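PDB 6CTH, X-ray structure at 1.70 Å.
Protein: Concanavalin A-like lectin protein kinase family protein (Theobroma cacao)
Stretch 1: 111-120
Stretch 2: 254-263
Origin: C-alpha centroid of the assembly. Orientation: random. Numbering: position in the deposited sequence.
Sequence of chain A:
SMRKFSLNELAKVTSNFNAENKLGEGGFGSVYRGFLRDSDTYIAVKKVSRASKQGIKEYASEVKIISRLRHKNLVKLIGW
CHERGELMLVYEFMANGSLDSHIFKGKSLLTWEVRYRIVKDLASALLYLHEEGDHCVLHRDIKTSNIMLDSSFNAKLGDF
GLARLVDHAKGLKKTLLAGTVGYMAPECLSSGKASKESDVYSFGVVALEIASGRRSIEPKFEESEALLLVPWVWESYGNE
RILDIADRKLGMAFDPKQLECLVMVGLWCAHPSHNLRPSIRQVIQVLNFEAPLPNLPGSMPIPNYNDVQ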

# COMPACT_ATOMS: atom_id res chain seq x y z
N THR A 111 7.72 10.62 12.13
CA THR A 111 9.09 11.15 12.01
C THR A 111 9.72 10.71 10.69
O THR A 111 9.28 9.72 10.06
CB THR A 111 10.04 10.67 13.13
OG1 THR A 111 10.25 9.25 13.02
CG2 THR A 111 9.52 11.01 14.55
N TRP A 112 10.76 11.44 10.28
CA TRP A 112 11.52 11.08 9.11
C TRP A 112 12.06 9.65 9.23
O TRP A 112 11.96 8.88 8.27
CB TRP A 112 12.67 12.04 8.81
CG TRP A 112 13.40 11.52 7.65
CD1 TRP A 112 14.56 10.82 7.67
CD2 TRP A 112 12.94 11.53 6.30
NE1 TRP A 112 14.87 10.42 6.40
CE2 TRP A 112 13.87 10.82 5.55
CE3 TRP A 112 11.81 12.04 5.67
CZ2 TRP A 112 13.74 10.66 4.17
CZ3 TRP A 112 11.67 11.88 4.28
CH2 TRP A 112 12.63 11.17 3.56
N GLU A 113 12.64 9.31 10.38
CA GLU A 113 13.25 8.00 10.56
C GLU A 113 12.20 6.86 10.38
O GLU A 113 12.45 5.85 9.72
CB GLU A 113 13.97 7.90 11.92
N VAL A 114 11.02 7.06 10.94
CA VAL A 114 9.93 6.10 10.77
C VAL A 114 9.48 6.00 9.30
O VAL A 114 9.30 4.91 8.80
CB VAL A 114 8.77 6.37 11.74
CG1 VAL A 114 7.53 5.59 11.35
CG2 VAL A 114 9.19 6.06 13.17
N ARG A 115 9.37 7.13 8.61
CA ARG A 115 8.94 7.10 7.21
C ARG A 115 9.89 6.34 6.28
O ARG A 115 9.46 5.58 5.43
CB ARG A 115 8.78 8.52 6.68
CG ARG A 115 7.59 9.27 7.26
CD ARG A 115 7.53 10.69 6.74
NE ARG A 115 6.80 11.56 7.64
CZ ARG A 115 5.93 12.49 7.25
NH1 ARG A 115 5.69 12.68 5.97
NH2 ARG A 115 5.31 13.23 8.16
N TYR A 116 11.19 6.55 6.46
CA TYR A 116 12.22 5.92 5.63
C TYR A 116 12.19 4.41 5.93
O TYR A 116 12.33 3.61 5.02
CB TYR A 116 13.59 6.50 5.90
CG TYR A 116 14.60 6.34 4.76
CD1 TYR A 116 14.40 6.96 3.54
CD2 TYR A 116 15.76 5.62 4.93
CE1 TYR A 116 15.30 6.82 2.51
CE2 TYR A 116 16.69 5.47 3.89
CZ TYR A 116 16.44 6.07 2.69
OH TYR A 116 17.36 5.98 1.68
N ARG A 117 11.96 4.05 7.19
CA ARG A 117 11.85 2.65 7.58
C ARG A 117 10.63 2.00 6.92
O ARG A 117 10.70 0.87 6.44
CB ARG A 117 11.76 2.53 9.10
CG ARG A 117 12.18 1.17 9.64
CD ARG A 117 11.32 0.77 10.82
NE ARG A 117 11.61 1.56 12.01
CZ ARG A 117 10.69 1.99 12.87
NH1 ARG A 117 11.05 2.70 13.92
NH2 ARG A 117 9.41 1.70 12.67
N ILE A 118 9.51 2.72 6.90
CA ILE A 118 8.30 2.24 6.28
C ILE A 118 8.50 1.96 4.80
O ILE A 118 8.03 0.95 4.29
CB ILE A 118 7.11 3.21 6.52
CG1 ILE A 118 6.64 3.13 8.00
CG2 ILE A 118 5.94 2.92 5.58
CD1 ILE A 118 5.74 4.25 8.47
N VAL A 119 9.19 2.84 4.09
CA VAL A 119 9.42 2.63 2.67
C VAL A 119 10.27 1.36 2.50
O VAL A 119 9.98 0.55 1.62
CB VAL A 119 10.13 3.84 2.02
CG1 VAL A 119 10.59 3.52 0.60
CG2 VAL A 119 9.20 5.02 2.03
N LYS A 120 11.29 1.20 3.33
CA LYS A 120 12.14 -0.04 3.25
C LYS A 120 11.31 -1.32 3.55
O LYS A 120 11.50 -2.36 2.90
CB LYS A 120 13.33 0.08 4.19
CG LYS A 120 14.40 1.04 3.72
CD LYS A 120 15.48 1.16 4.76
CE LYS A 120 16.59 2.00 4.26
NZ LYS A 120 17.64 2.08 5.33
N PHE A 254 14.64 16.14 9.37
CA PHE A 254 14.78 15.05 8.44
C PHE A 254 16.20 15.01 7.92
O PHE A 254 16.94 15.99 7.99
CB PHE A 254 13.76 15.18 7.28
CG PHE A 254 13.99 16.35 6.37
CD1 PHE A 254 14.86 16.25 5.29
CD2 PHE A 254 13.29 17.54 6.56
CE1 PHE A 254 15.08 17.34 4.44
CE2 PHE A 254 13.49 18.61 5.71
CZ PHE A 254 14.39 18.51 4.65
N ASP A 255 16.57 13.85 7.38
CA ASP A 255 17.90 13.59 6.85
C ASP A 255 17.90 13.94 5.33
O ASP A 255 17.26 13.26 4.54
CB ASP A 255 18.22 12.12 7.11
CG ASP A 255 19.61 11.74 6.73
OD1 ASP A 255 20.17 12.32 5.80
OD2 ASP A 255 20.13 10.80 7.36
N PRO A 256 18.64 14.99 4.91
CA PRO A 256 18.61 15.41 3.50
C PRO A 256 19.09 14.40 2.45
O PRO A 256 18.63 14.40 1.32
CB PRO A 256 19.56 16.64 3.47
CG PRO A 256 19.70 17.08 4.89
CD PRO A 256 19.56 15.83 5.71
N LYS A 257 20.10 13.65 2.82
CA LYS A 257 20.66 12.60 1.98
C LYS A 257 19.60 11.48 1.71
O LYS A 257 19.47 10.99 0.59
CB LYS A 257 21.86 12.05 2.70
CG LYS A 257 22.67 11.03 1.96
CD LYS A 257 23.70 10.40 2.90
CE LYS A 257 24.32 9.16 2.29
NZ LYS A 257 24.92 9.49 0.95
N GLN A 258 18.87 11.11 2.76
CA GLN A 258 17.80 10.09 2.66
C GLN A 258 16.61 10.66 1.93
O GLN A 258 15.96 9.96 1.18
CB GLN A 258 17.40 9.56 4.05
CG GLN A 258 18.44 8.67 4.71
CD GLN A 258 18.04 8.17 6.09
OE1 GLN A 258 17.08 8.63 6.70
NE2 GLN A 258 18.80 7.23 6.60
N LEU A 259 16.34 11.95 2.10
CA LEU A 259 15.22 12.56 1.39
C LEU A 259 15.48 12.57 -0.09
O LEU A 259 14.61 12.24 -0.87
CB LEU A 259 14.93 14.00 1.86
CG LEU A 259 13.90 14.76 1.03
CD1 LEU A 259 12.52 14.12 1.03
CD2 LEU A 259 13.83 16.19 1.57
N GLU A 260 16.70 12.97 -0.48
CA GLU A 260 17.08 12.96 -1.86
C GLU A 260 16.93 11.58 -2.44
O GLU A 260 16.43 11.39 -3.55
CB GLU A 260 18.55 13.41 -2.02
CG GLU A 260 19.04 13.45 -3.45
CD GLU A 260 20.47 14.00 -3.54
OE1 GLU A 260 21.37 13.40 -2.93
OE2 GLU A 260 20.62 15.06 -4.17
N CYS A 261 17.40 10.60 -1.68
CA CYS A 261 17.41 9.23 -2.15
C CYS A 261 15.99 8.75 -2.35
O CYS A 261 15.69 8.14 -3.37
CB CYS A 261 18.12 8.36 -1.15
SG CYS A 261 18.35 6.69 -1.79
N LEU A 262 15.13 9.03 -1.38
CA LEU A 262 13.71 8.65 -1.45
C LEU A 262 13.03 9.28 -2.63
O LEU A 262 12.32 8.60 -3.35
CB LEU A 262 12.98 8.97 -0.15
CG LEU A 262 11.51 8.51 -0.06
CD1 LEU A 262 11.37 7.02 -0.32
CD2 LEU A 262 10.91 8.82 1.30
N VAL A 263 13.26 10.58 -2.86
CA VAL A 263 12.64 11.25 -3.99
C VAL A 263 13.12 10.69 -5.31
O VAL A 263 12.32 10.45 -6.19
CB VAL A 263 12.86 12.79 -3.93
CG1 VAL A 263 12.48 13.47 -5.22
CG2 VAL A 263 12.05 13.38 -2.79

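Two helices running the same general way, their axes 34° apart and 11.2 Å at closest approach, are joined by two aromatic side chains from stretch 1 that bridge the gap. Stretch 2 opens close in: Phe254 lies where the backbones are near, its CB 3.7 Å from Trp112 CB, while its ring leads away from the contact. Asp255 caps its own helix, OD1 accepting a weak bond from Lys257 N, and its backbone N sits over one face of the indole, 3.6 Å from Trp112 CD1. Pro256 and Lys257 stay out of the contact, as suits their exposed places.

Gln258 is the link between the two aromatics. Its OE1 accepts from Trp112 NE1 at 2.9 Å, giving the buried indole's one polar atom a partner near the ring plane. The same side chain lies over the Tyr116 ring, with CB 3.9 Å from the centroid in a CH-pi contact, so an amide on an aliphatic stem serves both aromatics.

Leu259 points sideways, yet its CD1 still reaches Trp112 CH2 at 3.9 Å. One turn after Gln258, Cys261 SG packs 3.7 Å from Tyr116 OH, whose polar needs are met elsewhere in the structure. Leu262 closes the apolar end: CD2 meets Trp112 CH2 and CD1 meets Val119 CG1, each at 3.7 Å, its branched tip filling space between them.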